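Long-range contacts in LPXTG cell wall surface protein (Streptococcus gordonii, PDB 4IGB), which is a peptidoglycan-anchored surface protein, represented here by its N-terminal N1 and N2 domains, and probably acts as an adhesin of the streptococcal cell wall: residues D362-K367 against K375-Y380; M166-W171 against S275-S280; F31-N36 against F283-E288. All coordinates share one frame; numbering follows the deposited sequence.

The three contacts illustrate how an elongated, beta-rich surface protein is tied together at very different sequence separations. Contact 1 is a local hairpin in the N2 domain, whereas contacts 2 and 3 join parts of the N-terminal domain that lie more than a hundred and more than two hundred residues apart. Contact 2 falls within the span of chain that contact 3 closes; their centres are about 25 Å apart, and 275-280 runs almost directly into 283-288. Contacts 1 and 2 lie on opposite sides of the chain's centre, about 53 Å between centres. A sodium ion held by Asp198, Asp200 and Thr248 lies about 11 Å from the side chain of Thr276 in contact 2.

Contact 1 of 3, residues D362-K367 against K375-Y380; sequences DYTIEK and KMTPEY
The carbonyl oxygen of Lys375 accepts the N-H of Thr364 at 2.8 Å between Thr364 N and Lys375 O, and the same oxygen also receives a hydrogen bond from a water that contacts Thr364 OG1. A third, weaker approach comes from Tyr363, whose CA lies 3.2 Å from Lys375 O in a CA-H...O contact. The return bond from Lys375 N to Thr364 O completes a hydrogen-bonded antiparallel pair, next to the non-hydrogen-bonded pair of Tyr363 and Met376. This is the register of a beta hairpin, carried one step further where Thr377 N donates to Asp362 O (2.9 Å), reaching it from above the carbonyl plane.

On the face of Thr364 and Lys375, the extended lysine chain passes Thr364 OG1 and ends in a salt bridge, Lys375 NZ to Glu366 OE1 at 3.1 Å. The ammonium group meets this oxygen from above the carboxylate plane. On the other face Met376 SD packs against Tyr363 CB, while the bent methionine chain places its CE methyl 3.8 Å above the plane of the Tyr380 ring, over its centre. Asp362 OD1 meets that ring in plane at its edge, 3.9 Å from Tyr380 CD1. A water donates to both Asp362 OD1 and Glu379 OE2, which would ease the repulsion between the two carboxylates; Glu379 is also paired with Arg361, and Asp362 OD2 accepts from Gln358 N.

Thr377 is the N-cap of helix 378-382: its OG1, held between backbone N and carbonyl carbon (chi1 60°), accepts from Tyr380 N and is also hydrogen-bonded to Arg361 O. Through Thr377, strand 371-376 passes into this short helix; strand 333-338 lies on the strand's other edge, and strand 343-352 packs against Tyr363 and Ile365.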
loop_
_atom_site.group_PDB
_atom_site.type_symbol
_atom_site.label_atom_id
_atom_site.label_comp_id
_atom_site.label_asym_id
_atom_site.label_seq_id
_atom_site.Cartn_x
_atom_site.Cartn_y
_atom_site.Cartn_z
ATOM N N ASP B 362 -3.155 -1.307 -31.952
ATOM C CA ASP B 362 -3.587 -1.743 -30.631
ATOM C C ASP B 362 -2.410 -1.943 -29.680
ATOM O O ASP B 362 -2.526 -1.718 -28.478
ATOM C CB ASP B 362 -4.373 -3.044 -30.736
ATOM C CG ASP B 362 -5.645 -2.892 -31.536
ATOM O OD1 ASP B 362 -6.396 -1.929 -31.264
ATOM O OD2 ASP B 362 -5.885 -3.732 -32.433
ATOM N N TYR B 363 -1.282 -2.378 -30.225
ATOM C CA TYR B 363 -0.107 -2.615 -29.416
ATOM C C TYR B 363 1.162 -2.393 -30.223
ATOM O O TYR B 363 1.129 -2.337 -31.459
ATOM C CB TYR B 363 -0.129 -4.042 -28.864
ATOM C CG TYR B 363 0.017 -5.115 -29.924
ATOM C CD1 TYR B 363 1.270 -5.603 -30.286
ATOM C CD2 TYR B 363 -1.099 -5.643 -30.555
ATOM C CE1 TYR B 363 1.402 -6.593 -31.252
ATOM C CE2 TYR B 363 -0.982 -6.628 -31.520
ATOM C CZ TYR B 363 0.267 -7.103 -31.863
ATOM O OH TYR B 363 0.369 -8.088 -32.816
ATOM N N THR B 364 2.279 -2.263 -29.511
ATOM C CA THR B 364 3.600 -2.245 -30.139
ATOM C C THR B 364 4.484 -3.282 -29.469
ATOM O O THR B 364 4.208 -3.728 -28.353
ATOM C CB THR B 364 4.291 -0.889 -30.009
ATOM O OG1 THR B 364 4.459 -0.575 -28.621
ATOM C CG2 THR B 364 3.473 0.199 -30.681
ATOM N N ILE B 365 5.553 -3.655 -30.160
ATOM C CA ILE B 365 6.416 -4.723 -29.705
ATOM C C ILE B 365 7.828 -4.186 -29.634
ATOM O O ILE B 365 8.340 -3.622 -30.602
ATOM C CB ILE B 365 6.417 -5.903 -30.675
ATOM C CG1 ILE B 365 5.045 -6.577 -30.722
ATOM C CG2 ILE B 365 7.484 -6.908 -30.280
ATOM C CD1 ILE B 365 4.988 -7.702 -31.737
ATOM N N GLU B 366 8.448 -4.349 -28.479
ATOM C CA GLU B 366 9.822 -3.932 -28.291
ATOM C C GLU B 366 10.634 -5.165 -27.961
ATOM O O GLU B 366 10.282 -5.921 -27.049
ATOM C CB GLU B 366 9.909 -2.918 -27.158
ATOM C CG GLU B 366 11.335 -2.610 -26.735
ATOM C CD GLU B 366 11.397 -1.565 -25.647
ATOM O OE1 GLU B 366 10.706 -0.532 -25.777
ATOM O OE2 GLU B 366 12.125 -1.786 -24.660
ATOM N N LYS B 367 11.702 -5.388 -28.719
ATOM C CA LYS B 367 12.584 -6.512 -28.456
ATOM C C LYS B 367 13.988 -6.031 -28.091
ATOM O O LYS B 367 14.600 -5.246 -28.824
ATOM C CB LYS B 367 12.646 -7.454 -29.665
ATOM C CG LYS B 367 13.468 -8.716 -29.422
ATOM C CD LYS B 367 13.448 -9.643 -30.622
ATOM C CE LYS B 367 14.228 -10.926 -30.348
ATOM N NZ LYS B 367 15.691 -10.657 -30.148
ATOM N N LYS B 375 3.372 -3.483 -25.545
ATOM C CA LYS B 375 2.817 -2.284 -24.930
ATOM C C LYS B 375 1.520 -1.944 -25.627
ATOM O O LYS B 375 1.511 -1.718 -26.842
ATOM C CB LYS B 375 3.786 -1.105 -25.080
ATOM C CG LYS B 375 5.215 -1.409 -24.639
ATOM C CD LYS B 375 6.122 -0.188 -24.784
ATOM C CE LYS B 375 7.578 -0.537 -24.467
ATOM N NZ LYS B 375 8.394 0.681 -24.179
ATOM N N MET B 376 0.425 -1.918 -24.871
ATOM C CA MET B 376 -0.857 -1.512 -25.431
ATOM C C MET B 376 -0.750 -0.031 -25.725
ATOM O O MET B 376 -0.116 0.694 -24.973
ATOM C CB MET B 376 -2.007 -1.802 -24.462
ATOM C CG MET B 376 -1.969 -3.206 -23.879
ATOM S SD MET B 376 -1.765 -4.497 -25.138
ATOM C CE MET B 376 -3.301 -4.360 -26.073
ATOM N N THR B 377 -1.342 0.411 -26.833
ATOM C CA THR B 377 -1.299 1.820 -27.206
ATOM C C THR B 377 -2.278 2.660 -26.385
ATOM O O THR B 377 -3.232 2.134 -25.797
ATOM C CB THR B 377 -1.688 2.021 -28.676
ATOM O OG1 THR B 377 -3.018 1.524 -28.868
ATOM C CG2 THR B 377 -0.728 1.292 -29.592
ATOM N N PRO B 378 -2.048 3.980 -26.356
ATOM C CA PRO B 378 -2.990 4.904 -25.717
ATOM C C PRO B 378 -4.414 4.720 -26.264
ATOM O O PRO B 378 -5.372 4.713 -25.481
ATOM C CB PRO B 378 -2.429 6.276 -26.091
ATOM C CG PRO B 378 -0.944 6.032 -26.238
ATOM C CD PRO B 378 -0.826 4.658 -26.827
ATOM N N GLU B 379 -4.545 4.540 -27.578
ATOM C CA GLU B 379 -5.854 4.316 -28.196
ATOM C C GLU B 379 -6.539 3.079 -27.607
ATOM O O GLU B 379 -7.735 3.102 -27.336
ATOM C CB GLU B 379 -5.752 4.195 -29.730
ATOM C CG GLU B 379 -7.070 3.781 -30.427
ATOM C CD GLU B 379 -6.885 3.230 -31.861
ATOM O OE1 GLU B 379 -6.100 3.827 -32.642
ATOM O OE2 GLU B 379 -7.528 2.199 -32.207
ATOM N N TYR B 380 -5.784 2.003 -27.407
ATOM C CA TYR B 380 -6.377 0.798 -26.859
ATOM C C TYR B 380 -6.838 1.053 -25.435
ATOM O O TYR B 380 -7.936 0.661 -25.058
ATOM C CB TYR B 380 -5.428 -0.407 -26.905
ATOM C CG TYR B 380 -6.132 -1.684 -26.480
ATOM C CD1 TYR B 380 -6.755 -2.502 -27.414
ATOM C CD2 TYR B 380 -6.206 -2.049 -25.143
ATOM C CE1 TYR B 380 -7.416 -3.652 -27.038
ATOM C CE2 TYR B 380 -6.866 -3.205 -24.755
ATOM C CZ TYR B 380 -7.469 -4.001 -25.705
ATOM O OH TYR B 380 -8.129 -5.152 -25.329
HETATM O O HOH W 1 -7.210 0.408 -30.147
HETATM O O HOH W 2 2.635 1.123 -27.598
#

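Contact 2 of 3, residues M166-W171 against S275-S280; sequences MNKAFW and STETCS
Packing of a turn against a strand entrance, with no direct hydrogen bond between the two segments, joins Lys168 and Trp171 to Ser275-Thr278 in the N-terminal domain. Residues 275-280 link strand 268-274 of the eight-stranded sheet to strand 280-287 of the six-stranded one, and 166-171 leads into strand 170-182. Where the backbones come closest, Lys168 CA makes a CA-H...O contact of 3.4 Å with Glu277 O. Beyond it the aliphatic part of the lysine lies across the glutamate, CG to CG 4.1 Å, and its CE reaches the methyl CG2 of Thr278 at 3.8 Å. Trp171 takes part chiefly through CB, which sits 3.4 Å from Thr276 O, while its indole stacks on His117.

The turn is braced from within. Thr276 OG1 accepts from Thr278 N in an ST turn, and Ser275 OG, set between backbone N and carbonyl carbon (chi1 73°), donates in plane to a lone pair of Thr276 O at 2.7 Å. Asn154 ND2 donates to that same carbonyl.

A water links the two backbones, accepting from Lys168 N and donating to Glu277 O. Lys168 NZ and Glu277 OE2 stay 4.7 Å apart, so their attraction is probably a diffuse electrostatic one.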
loop_
_atom_site.group_PDB
_atom_site.type_symbol
_atom_site.label_atom_id
_atom_site.label_comp_id
_atom_site.label_asym_id
_atom_site.label_seq_id
_atom_site.Cartn_x
_atom_site.Cartn_y
_atom_site.Cartn_z
ATOM N N MET B 166 -2.799 10.844 30.144
ATOM C CA MET B 166 -3.214 12.245 30.149
ATOM C C MET B 166 -4.210 12.572 29.046
ATOM O O MET B 166 -4.038 12.146 27.902
ATOM C CB MET B 166 -2.000 13.157 29.980
ATOM C CG MET B 166 -1.020 13.083 31.104
ATOM S SD MET B 166 0.324 14.262 30.844
ATOM C CE MET B 166 1.254 13.941 32.341
ATOM N N ASN B 167 -5.241 13.338 29.396
ATOM C CA ASN B 167 -6.184 13.857 28.416
ATOM C C ASN B 167 -5.888 15.306 28.065
ATOM O O ASN B 167 -5.779 16.160 28.945
ATOM C CB ASN B 167 -7.622 13.758 28.933
ATOM C CG ASN B 167 -8.079 12.331 29.096
ATOM O OD1 ASN B 167 -7.903 11.728 30.161
ATOM N ND2 ASN B 167 -8.683 11.779 28.042
ATOM N N LYS B 168 -5.765 15.579 26.777
ATOM C CA LYS B 168 -5.668 16.953 26.312
ATOM C C LYS B 168 -4.501 17.677 26.943
ATOM O O LYS B 168 -4.609 18.860 27.271
ATOM C CB LYS B 168 -6.963 17.710 26.620
ATOM C CG LYS B 168 -8.192 17.114 25.967
ATOM C CD LYS B 168 -9.465 17.740 26.534
ATOM C CE LYS B 168 -10.703 17.103 25.943
ATOM N NZ LYS B 168 -11.927 17.622 26.610
ATOM N N ALA B 169 -3.387 16.973 27.112
ATOM C CA ALA B 169 -2.164 17.573 27.647
ATOM C C ALA B 169 -1.145 17.915 26.553
ATOM O O ALA B 169 -0.468 18.949 26.612
ATOM C CB ALA B 169 -1.539 16.653 28.675
ATOM N N PHE B 170 -1.020 17.035 25.564
ATOM C CA PHE B 170 -0.141 17.284 24.421
ATOM C C PHE B 170 -0.881 16.881 23.158
ATOM O O PHE B 170 -1.613 15.891 23.165
ATOM C CB PHE B 170 1.131 16.415 24.475
ATOM C CG PHE B 170 1.991 16.616 25.696
ATOM C CD1 PHE B 170 3.136 17.388 25.632
ATOM C CD2 PHE B 170 1.688 15.987 26.884
ATOM C CE1 PHE B 170 3.937 17.559 26.731
ATOM C CE2 PHE B 170 2.483 16.152 27.987
ATOM C CZ PHE B 170 3.610 16.945 27.915
ATOM N N TRP B 171 -0.678 17.607 22.062
ATOM C CA TRP B 171 -1.050 17.041 20.767
ATOM C C TRP B 171 0.179 16.313 20.222
ATOM O O TRP B 171 1.306 16.588 20.653
ATOM C CB TRP B 171 -1.606 18.085 19.785
ATOM C CG TRP B 171 -0.697 19.254 19.438
ATOM C CD1 TRP B 171 -0.509 20.390 20.168
ATOM C CD2 TRP B 171 0.096 19.410 18.245
ATOM N NE1 TRP B 171 0.359 21.241 19.510
ATOM C CE2 TRP B 171 0.745 20.659 18.333
ATOM C CE3 TRP B 171 0.327 18.608 17.119
ATOM C CZ2 TRP B 171 1.618 21.120 17.344
ATOM C CZ3 TRP B 171 1.187 19.070 16.136
ATOM C CH2 TRP B 171 1.819 20.317 16.254
ATOM N N SER B 275 -2.363 15.331 15.617
ATOM C CA SER B 275 -3.677 15.345 16.252
ATOM C C SER B 275 -4.068 16.732 16.713
ATOM O O SER B 275 -3.283 17.677 16.652
ATOM C CB SER B 275 -3.704 14.414 17.475
ATOM O OG SER B 275 -2.967 14.973 18.561
ATOM N N THR B 276 -5.299 16.833 17.187
ATOM C CA THR B 276 -5.740 17.986 17.950
ATOM C C THR B 276 -5.466 17.641 19.415
ATOM O O THR B 276 -4.742 16.686 19.712
ATOM C CB THR B 276 -7.234 18.196 17.748
ATOM O OG1 THR B 276 -7.932 17.051 18.248
ATOM C CG2 THR B 276 -7.541 18.330 16.262
ATOM N N GLU B 277 -6.045 18.400 20.331
ATOM C CA GLU B 277 -5.887 18.116 21.750
ATOM C C GLU B 277 -6.464 16.743 22.043
ATOM O O GLU B 277 -6.135 16.133 23.056
ATOM C CB GLU B 277 -6.622 19.156 22.598
ATOM C CG GLU B 277 -8.120 19.120 22.379
ATOM C CD GLU B 277 -8.885 20.129 23.230
ATOM O OE1 GLU B 277 -8.264 20.848 24.042
ATOM O OE2 GLU B 277 -10.122 20.189 23.074
ATOM N N THR B 278 -7.344 16.262 21.169
ATOM C CA THR B 278 -7.872 14.910 21.332
ATOM C C THR B 278 -8.526 14.346 20.075
ATOM O O THR B 278 -9.702 14.584 19.818
ATOM C CB THR B 278 -8.845 14.783 22.555
ATOM O OG1 THR B 278 -9.324 13.433 22.652
ATOM C CG2 THR B 278 -10.042 15.735 22.432
ATOM N N CYS B 279 -7.765 13.586 19.291
ATOM C CA CYS B 279 -8.349 12.863 18.169
ATOM C C CYS B 279 -7.422 11.751 17.730
ATOM O O CYS B 279 -6.270 11.688 18.145
ATOM C CB CYS B 279 -8.662 13.787 16.984
ATOM S SG CYS B 279 -7.215 14.374 16.047
ATOM N N SER B 280 -7.942 10.854 16.908
ATOM C CA SER B 280 -7.127 9.790 16.368
ATOM C C SER B 280 -7.708 9.376 15.031
ATOM O O SER B 280 -8.845 9.740 14.694
ATOM C CB SER B 280 -7.092 8.604 17.328
ATOM O OG SER B 280 -8.366 7.999 17.424
HETATM O O HOH W 3 -8.691 13.322 25.832
HETATM O O HOH W 4 -5.824 13.894 24.425
#

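Contact 3 of 3, residues F31-N36 against F283-E288; sequences FNLNIN and FGLYIE. With SO4 (sulfate ion), chain J.
Phe31 sets its ring obliquely beside the Leu285 carbonyl and Tyr286 C and presses its far end on Ile287, with CZ 3.5 Å from Ile287 CG2. The setting is the edge of the six-stranded antiparallel sheet of the N-terminal domain, where strand 29-30 pairs with 280-287 and Phe31 follows directly. Its N-H continues that pairing by donating to Leu285 O at 2.8 Å from Phe31 N, in a nearly straight bond. CG lies anti to the carbonyl carbon (chi1 -72°), from where the ring extends toward Ile287, and the two side chains cross at about a right angle.

Two residues on, Leu33 brings CD2 to 3.7 Å from Leu285 CD1, again roughly perpendicular. These apolar groups are buried: Ile97 of strand 84-100 touches Phe31 and Leu33, and strand 170-182 meets Phe31 and Ile287 through Ile180. The contact therefore joins the edge of one sheet to side chains of the eight-stranded sheet packed against it.

A water bridges the backbones beside the direct bond, donating to Phe31 O and accepting from Leu285 N. Tyr286 points away from Phe31, and O2 of a sulfate, probably from the crystallisation liquor, lies at the edge of its ring, near the ring plane; the modelled 2.4 Å between Tyr286 OH and sulfate O2 is doubtfully short.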
loop_
_atom_site.group_PDB
_atom_site.type_symbol
_atom_site.label_atom_id
_atom_site.label_comp_id
_atom_site.label_asym_id
_atom_site.label_seq_id
_atom_site.Cartn_x
_atom_site.Cartn_y
_atom_site.Cartn_z
ATOM N N PHE B 31 -4.623 -5.665 3.910
ATOM C CA PHE B 31 -3.832 -6.703 4.550
ATOM C C PHE B 31 -4.332 -7.012 5.963
ATOM O O PHE B 31 -4.997 -6.193 6.599
ATOM C CB PHE B 31 -2.357 -6.300 4.588
ATOM C CG PHE B 31 -1.680 -6.350 3.247
ATOM C CD1 PHE B 31 -1.633 -7.531 2.524
ATOM C CD2 PHE B 31 -1.090 -5.214 2.712
ATOM C CE1 PHE B 31 -1.008 -7.582 1.284
ATOM C CE2 PHE B 31 -0.450 -5.256 1.497
ATOM C CZ PHE B 31 -0.412 -6.446 0.773
ATOM N N ASN B 32 -3.976 -8.189 6.456
ATOM C CA ASN B 32 -4.310 -8.588 7.816
ATOM C C ASN B 32 -3.289 -8.088 8.829
ATOM O O ASN B 32 -2.175 -8.611 8.921
ATOM C CB ASN B 32 -4.429 -10.112 7.901
ATOM C CG ASN B 32 -5.547 -10.646 7.043
ATOM O OD1 ASN B 32 -6.648 -10.108 7.068
ATOM N ND2 ASN B 32 -5.272 -11.697 6.261
ATOM N N LEU B 33 -3.671 -7.072 9.588
ATOM C CA LEU B 33 -2.817 -6.564 10.647
ATOM C C LEU B 33 -3.646 -6.561 11.904
ATOM O O LEU B 33 -4.685 -5.897 11.962
ATOM C CB LEU B 33 -2.339 -5.142 10.341
ATOM C CG LEU B 33 -1.218 -4.952 9.327
ATOM C CD1 LEU B 33 -1.622 -5.512 7.990
ATOM C CD2 LEU B 33 -0.901 -3.468 9.204
ATOM N N ASN B 34 -3.211 -7.308 12.912
ATOM C CA ASN B 34 -4.011 -7.422 14.114
ATOM C C ASN B 34 -3.149 -7.717 15.324
ATOM O O ASN B 34 -1.929 -7.904 15.188
ATOM C CB ASN B 34 -5.090 -8.485 13.928
ATOM C CG ASN B 34 -4.518 -9.814 13.490
ATOM O OD1 ASN B 34 -3.818 -10.477 14.260
ATOM N ND2 ASN B 34 -4.814 -10.218 12.248
ATOM N N ILE B 35 -3.775 -7.747 16.499
ATOM C CA ILE B 35 -3.033 -7.977 17.744
ATOM C C ILE B 35 -2.426 -9.370 17.812
ATOM O O ILE B 35 -1.607 -9.645 18.683
ATOM C CB ILE B 35 -3.899 -7.783 19.012
ATOM C CG1 ILE B 35 -5.028 -8.805 19.041
ATOM C CG2 ILE B 35 -4.458 -6.359 19.101
ATOM C CD1 ILE B 35 -5.682 -8.919 20.405
ATOM N N ASN B 36 -2.837 -10.254 16.911
ATOM C CA ASN B 36 -2.368 -11.630 16.964
ATOM C C ASN B 36 -1.179 -11.896 16.054
ATOM O O ASN B 36 -0.453 -12.868 16.245
ATOM C CB ASN B 36 -3.492 -12.615 16.642
ATOM C CG ASN B 36 -4.586 -12.606 17.682
ATOM O OD1 ASN B 36 -5.766 -12.473 17.349
ATOM N ND2 ASN B 36 -4.209 -12.743 18.947
ATOM N N PHE B 283 -6.048 3.297 10.397
ATOM C CA PHE B 283 -5.383 2.986 9.144
ATOM C C PHE B 283 -5.275 1.495 8.905
ATOM O O PHE B 283 -5.031 0.719 9.831
ATOM C CB PHE B 283 -3.960 3.542 9.144
ATOM C CG PHE B 283 -3.881 5.005 9.436
ATOM C CD1 PHE B 283 -3.931 5.931 8.409
ATOM C CD2 PHE B 283 -3.741 5.453 10.738
ATOM C CE1 PHE B 283 -3.854 7.293 8.676
ATOM C CE2 PHE B 283 -3.657 6.800 11.022
ATOM C CZ PHE B 283 -3.713 7.730 9.987
ATOM N N GLY B 284 -5.413 1.107 7.645
ATOM C CA GLY B 284 -5.017 -0.220 7.211
ATOM C C GLY B 284 -3.897 -0.095 6.203
ATOM O O GLY B 284 -3.505 1.011 5.850
ATOM N N LEU B 285 -3.366 -1.215 5.731
ATOM C CA LEU B 285 -2.418 -1.162 4.634
ATOM C C LEU B 285 -2.978 -1.988 3.494
ATOM O O LEU B 285 -3.585 -3.026 3.716
ATOM C CB LEU B 285 -1.038 -1.672 5.045
ATOM C CG LEU B 285 -0.361 -0.977 6.226
ATOM C CD1 LEU B 285 0.958 -1.687 6.528
ATOM C CD2 LEU B 285 -0.113 0.484 5.912
ATOM N N TYR B 286 -2.774 -1.521 2.268
ATOM C CA TYR B 286 -3.442 -2.137 1.133
ATOM C C TYR B 286 -2.495 -2.343 -0.045
ATOM O O TYR B 286 -1.390 -1.785 -0.088
ATOM C CB TYR B 286 -4.582 -1.249 0.650
ATOM C CG TYR B 286 -5.551 -0.760 1.705
ATOM C CD1 TYR B 286 -6.811 -1.339 1.840
ATOM C CD2 TYR B 286 -5.228 0.306 2.539
ATOM C CE1 TYR B 286 -7.712 -0.887 2.797
ATOM C CE2 TYR B 286 -6.135 0.773 3.497
ATOM C CZ TYR B 286 -7.367 0.164 3.620
ATOM O OH TYR B 286 -8.258 0.627 4.565
ATOM N N ILE B 287 -2.950 -3.147 -0.998
ATOM C CA ILE B 287 -2.443 -3.098 -2.354
ATOM C C ILE B 287 -3.622 -3.231 -3.299
ATOM O O ILE B 287 -4.691 -3.745 -2.931
ATOM C CB ILE B 287 -1.449 -4.240 -2.685
ATOM C CG1 ILE B 287 -2.111 -5.603 -2.471
ATOM C CG2 ILE B 287 -0.164 -4.106 -1.880
ATOM C CD1 ILE B 287 -1.296 -6.770 -3.022
ATOM N N GLU B 288 -3.418 -2.774 -4.525
ATOM C CA GLU B 288 -4.419 -2.938 -5.563
ATOM C C GLU B 288 -4.409 -4.378 -6.046
ATOM O O GLU B 288 -3.460 -5.115 -5.783
ATOM C CB GLU B 288 -4.152 -1.943 -6.689
ATOM C CG GLU B 288 -4.282 -0.505 -6.195
ATOM C CD GLU B 288 -3.508 0.494 -7.038
ATOM O OE1 GLU B 288 -4.150 1.133 -7.897
ATOM O OE2 GLU B 288 -2.265 0.640 -6.838
HETATM S S SO4 J . -11.705 -0.448 4.280
HETATM O O1 SO4 J . -12.594 0.654 3.919
HETATM O O2 SO4 J . -10.537 0.078 4.964
HETATM O O3 SO4 J . -11.305 -1.150 3.062
HETATM O O4 SO4 J . -12.394 -1.362 5.193
HETATM O O HOH W 5 -4.665 -3.436 6.980
#